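Two structures of beta-glucoside phosphorylase BglX from Unidentified compared at one contact. The protein probably catalyses the phosphorolysis of beta-glucosides, transferring the glucosyl unit to phosphate, probably through a covalent enzyme intermediate. Structure 1 is PDB 5VQD (chain A, 2.10 Å), residues T237-H242 and C286-Q291; structure 2 is PDB 5VQE (chain B, 1.89 Å), residues T237-H242 and C286-Q291. Both blocks share one frame: the second was fitted to the first on N, CA, C and O of the twelve residues, RMSD 0.13 Å. Numbering follows each deposited sequence.

Structure 1 (5VQD).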
# COMPACT_ATOMS: atom_id res chain seq x y z
N THR A 237 -8.73 -0.07 12.72
CA THR A 237 -9.00 -1.33 12.05
C THR A 237 -7.69 -2.04 11.71
O THR A 237 -6.63 -1.41 11.61
CB THR A 237 -9.81 -1.14 10.76
OG1 THR A 237 -8.97 -0.58 9.74
CG2 THR A 237 -10.99 -0.21 11.00
N LEU A 238 -7.79 -3.35 11.54
CA LEU A 238 -6.65 -4.19 11.19
C LEU A 238 -7.08 -5.14 10.09
O LEU A 238 -8.21 -5.64 10.10
CB LEU A 238 -6.14 -4.96 12.41
CG LEU A 238 -5.06 -6.02 12.15
CD1 LEU A 238 -4.10 -6.08 13.33
CD2 LEU A 238 -5.67 -7.40 11.90
N MET A 239 -6.18 -5.40 9.15
CA MET A 239 -6.45 -6.30 8.03
C MET A 239 -5.66 -7.58 8.24
O MET A 239 -4.43 -7.58 8.20
CB MET A 239 -6.09 -5.65 6.70
CG MET A 239 -6.35 -6.57 5.51
SD MET A 239 -6.15 -5.76 3.92
CE MET A 239 -7.50 -4.57 3.98
N SER A 240 -6.39 -8.68 8.45
CA SER A 240 -5.80 -10.00 8.59
C SER A 240 -5.66 -10.60 7.20
O SER A 240 -6.67 -10.93 6.56
CB SER A 240 -6.66 -10.87 9.50
OG SER A 240 -5.96 -12.03 9.90
N ALA A 241 -4.43 -10.74 6.73
CA ALA A 241 -4.18 -11.16 5.36
C ALA A 241 -3.95 -12.67 5.30
O ALA A 241 -3.99 -13.39 6.30
CB ALA A 241 -2.99 -10.41 4.78
N HIS A 242 -3.71 -13.16 4.08
CA HIS A 242 -3.59 -14.59 3.81
C HIS A 242 -2.15 -15.06 3.95
O HIS A 242 -1.64 -15.81 3.12
CB HIS A 242 -4.14 -14.89 2.43
CG HIS A 242 -5.36 -14.08 2.10
ND1 HIS A 242 -6.44 -14.00 2.96
CD2 HIS A 242 -5.67 -13.30 1.04
CE1 HIS A 242 -7.36 -13.21 2.43
NE2 HIS A 242 -6.91 -12.77 1.27
N CYS A 286 -10.77 -6.97 9.62
CA CYS A 286 -11.30 -7.38 8.33
C CYS A 286 -10.25 -8.24 7.63
O CYS A 286 -9.06 -8.12 7.90
CB CYS A 286 -11.67 -6.18 7.45
SG CYS A 286 -10.25 -5.21 6.89
N THR A 287 -10.72 -9.13 6.76
CA THR A 287 -9.80 -9.92 5.96
C THR A 287 -9.26 -9.09 4.81
O THR A 287 -9.85 -8.08 4.41
CB THR A 287 -10.48 -11.17 5.41
OG1 THR A 287 -11.41 -10.80 4.39
CG2 THR A 287 -11.22 -11.93 6.51
N ASP A 288 -8.13 -9.52 4.27
CA ASP A 288 -7.73 -9.05 2.96
C ASP A 288 -8.67 -9.64 1.91
O ASP A 288 -9.52 -10.49 2.21
CB ASP A 288 -6.27 -9.41 2.67
CG ASP A 288 -5.62 -8.47 1.67
OD1 ASP A 288 -6.35 -7.86 0.87
OD2 ASP A 288 -4.38 -8.34 1.71
N ALA A 289 -8.52 -9.19 0.67
CA ALA A 289 -9.45 -9.56 -0.39
C ALA A 289 -9.60 -11.07 -0.50
O ALA A 289 -8.60 -11.80 -0.57
CB ALA A 289 -8.98 -8.98 -1.73
N THR A 290 -10.85 -11.54 -0.52
CA THR A 290 -11.13 -12.97 -0.44
C THR A 290 -10.90 -13.71 -1.75
O THR A 290 -10.86 -14.94 -1.73
CB THR A 290 -12.57 -13.21 0.02
OG1 THR A 290 -13.48 -12.64 -0.92
CG2 THR A 290 -12.81 -12.60 1.40
N GLN A 291 -10.75 -13.01 -2.87
CA GLN A 291 -10.49 -13.68 -4.14
C GLN A 291 -9.01 -13.92 -4.38
O GLN A 291 -8.64 -14.51 -5.40
CB GLN A 291 -11.09 -12.90 -5.31
CG GLN A 291 -10.23 -11.78 -5.89
CD GLN A 291 -10.06 -10.62 -4.93
OE1 GLN A 291 -10.90 -10.39 -4.07
NE2 GLN A 291 -8.97 -9.87 -5.10

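Structure 2 (5VQE). With G2F (2-deoxy-2-fluoro-alpha-D-glucopyranose), chain C.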
# COMPACT_ATOMS: atom_id res chain seq x y z
N THR B 237 -8.78 -0.11 12.87
CA THR B 237 -9.06 -1.36 12.19
C THR B 237 -7.74 -2.03 11.84
O THR B 237 -6.68 -1.40 11.81
CB THR B 237 -9.92 -1.16 10.93
OG1 THR B 237 -9.11 -0.71 9.84
CG2 THR B 237 -11.06 -0.16 11.17
N LEU B 238 -7.83 -3.33 11.58
CA LEU B 238 -6.69 -4.17 11.24
C LEU B 238 -7.10 -5.13 10.14
O LEU B 238 -8.23 -5.65 10.15
CB LEU B 238 -6.20 -4.93 12.48
CG LEU B 238 -5.10 -5.98 12.33
CD1 LEU B 238 -4.24 -6.00 13.57
CD2 LEU B 238 -5.69 -7.36 12.07
N MET B 239 -6.21 -5.37 9.20
CA MET B 239 -6.48 -6.26 8.08
C MET B 239 -5.71 -7.55 8.27
O MET B 239 -4.47 -7.55 8.29
CB MET B 239 -6.13 -5.61 6.74
CG MET B 239 -6.49 -6.48 5.54
SD MET B 239 -6.21 -5.69 3.95
CE MET B 239 -7.57 -4.55 3.89
N SER B 240 -6.44 -8.65 8.40
CA SER B 240 -5.86 -9.98 8.54
C SER B 240 -5.70 -10.61 7.16
O SER B 240 -6.69 -10.84 6.46
CB SER B 240 -6.73 -10.85 9.45
OG SER B 240 -6.10 -12.10 9.73
N ALA B 241 -4.47 -10.89 6.78
CA ALA B 241 -4.15 -11.25 5.40
C ALA B 241 -3.89 -12.74 5.29
O ALA B 241 -3.99 -13.50 6.26
CB ALA B 241 -2.96 -10.43 4.91
N HIS B 242 -3.55 -13.17 4.08
CA HIS B 242 -3.50 -14.59 3.75
C HIS B 242 -2.08 -15.13 3.93
O HIS B 242 -1.50 -15.78 3.06
CB HIS B 242 -4.01 -14.80 2.34
CG HIS B 242 -5.24 -14.00 2.04
ND1 HIS B 242 -6.34 -13.99 2.88
CD2 HIS B 242 -5.54 -13.16 1.02
CE1 HIS B 242 -7.26 -13.19 2.38
NE2 HIS B 242 -6.80 -12.67 1.25
N CYS B 286 -10.76 -6.87 9.55
CA CYS B 286 -11.26 -7.25 8.24
C CYS B 286 -10.24 -8.15 7.56
O CYS B 286 -9.05 -8.11 7.87
CB CYS B 286 -11.57 -6.03 7.36
SG CYS B 286 -10.14 -5.03 6.90
N THR B 287 -10.72 -8.99 6.64
CA THR B 287 -9.81 -9.81 5.88
C THR B 287 -9.22 -9.00 4.73
O THR B 287 -9.74 -7.97 4.32
CB THR B 287 -10.50 -11.06 5.32
OG1 THR B 287 -11.40 -10.71 4.27
CG2 THR B 287 -11.29 -11.80 6.41
N ASP B 288 -8.08 -9.47 4.24
CA ASP B 288 -7.64 -9.06 2.93
C ASP B 288 -8.57 -9.67 1.89
O ASP B 288 -9.33 -10.60 2.18
CB ASP B 288 -6.19 -9.48 2.69
CG ASP B 288 -5.58 -8.83 1.47
OD1 ASP B 288 -6.01 -7.69 1.10
OD2 ASP B 288 -4.68 -9.47 0.91
N ALA B 289 -8.51 -9.13 0.67
CA ALA B 289 -9.44 -9.52 -0.40
C ALA B 289 -9.55 -11.04 -0.53
O ALA B 289 -8.54 -11.73 -0.70
CB ALA B 289 -8.98 -8.90 -1.72
N THR B 290 -10.78 -11.55 -0.49
CA THR B 290 -11.01 -12.99 -0.38
C THR B 290 -10.93 -13.73 -1.70
O THR B 290 -11.03 -14.96 -1.70
CB THR B 290 -12.38 -13.28 0.24
OG1 THR B 290 -13.41 -12.98 -0.70
CG2 THR B 290 -12.60 -12.47 1.53
N GLN B 291 -10.77 -13.05 -2.83
CA GLN B 291 -10.63 -13.77 -4.09
C GLN B 291 -9.18 -14.11 -4.39
O GLN B 291 -8.90 -14.74 -5.42
CB GLN B 291 -11.25 -12.97 -5.25
CG GLN B 291 -10.35 -11.94 -5.91
CD GLN B 291 -10.05 -10.75 -5.03
OE1 GLN B 291 -10.80 -10.45 -4.10
NE2 GLN B 291 -8.95 -10.05 -5.32
C1 G2F C . -5.64 -7.24 -0.17
C2 G2F C . -4.27 -6.48 -0.12
C3 G2F C . -4.46 -5.20 0.75
C4 G2F C . -5.64 -4.37 0.17
C5 G2F C . -6.92 -5.28 0.16
C6 G2F C . -8.14 -4.51 -0.50
O3 G2F C . -3.31 -4.41 0.60
O4 G2F C . -5.89 -3.32 1.06
O5 G2F C . -6.66 -6.40 -0.66
O6 G2F C . -7.74 -4.02 -1.74
F2 G2F C . -3.33 -7.27 0.45

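Structure 1 (5VQD)
Two neighbouring parallel strands of the TIM-barrel domain, 237-240 and 284-289, meet here at the end where Asp-288 reaches into the sugar pocket. Cys-286 N donates to Leu-238 O (2.9 Å), Ser-240 N to Cys-286 O (2.8 Å) and Asp-288 N to Ser-240 O (3.1 Å), which fixes the parallel register. Met-239 and Cys-286 share one sheet face, Met-239 CE lying 4.1 Å from Cys-286 SG. The Asp-288 carboxylate, its flat end set by chi2 at -25°, lies beside Met-239, whose SD is 3.7 Å from Asp-288 OD1. Asp-288 OD1 accepts a hydrogen bond from Ala-289 N (2.6 Å) and is also hydrogen-bonded to a bound glycerol; OD2 has a weak bond with Gln-205 NE2. His-242 NE2 donates to Ala-289 O (2.7 Å), while ND1 bonds Ser-265 OG.

Structure 2 (5VQE)
The sugar pocket holds a covalent adduct at this strand pair: Asp-288 OD1 is bonded to C1 of 2-deoxy-2-fluoroglucose at 1.4 Å, consistent with Asp-288 being the nucleophile, as in retaining family 3 enzymes. Cys-286 N donates to Leu-238 O (2.9 Å), Ser-240 N to Cys-286 O (2.7 Å) and Asp-288 N to Ser-240 O (3.0 Å), which fixes the parallel register. Met-239 and Cys-286 share one sheet face, Met-239 CE lying 4.0 Å from Cys-286 SG. The Asp-288 carboxylate, its flat end set by chi2 at 28°, lies beside Met-239, whose SD is 3.5 Å from Asp-288 OD1. Ala-289 N gives Asp-288 OD1 a weak hydrogen bond. Met-239 CE also touches the sugar, 3.5 Å from O4. Asn-92, Arg-163, Lys-193 and His-194 hydrogen-bond the sugar. His-242 NE2 donates to Ala-289 O (2.8 Å), while ND1 bonds Ser-265 OG.

What differs
The sharpest difference is the covalent sugar: Asp-288(B) OD1 is bonded to C1 of 2-deoxy-2-fluoroglucose at 1.4 Å, whereas glycerol occupies this place, wholly or in part, beside Asp-288(A). The flat ends of Asp-288(A) and Asp-288(B) differ by about 53° about the last bond, the torsions before it being alike, a twist that probably accompanies bonding to the sugar. Asp-288(A) OD1 stands 1.4 Å apart from the place of the sugar C1 after superposition, so the OD1 place already lies at bonding distance from C1; the place that is left is that of Asp-288(A) OD2. The oxygen that carries the sugar in Asp-288(B) is thus the one hydrogen-bonded to glycerol in Asp-288(A).

CA atoms coincide within the error, and the side chains of Met-239(A), Ser-240(A), His-242(A), Cys-286(A) and Thr-287(A) keep their places, as their counterparts confirm. Met-239(A) SD lies beside the carboxylate, as does Met-239(B) SD, and His-242(A) NE2 bonds Ala-289(A) O, as His-242(B) NE2 bonds Ala-289(B) O. What is added is contact with the sugar, which touches Met-239(B) and Ala-289(B) as well as Asp-288(B).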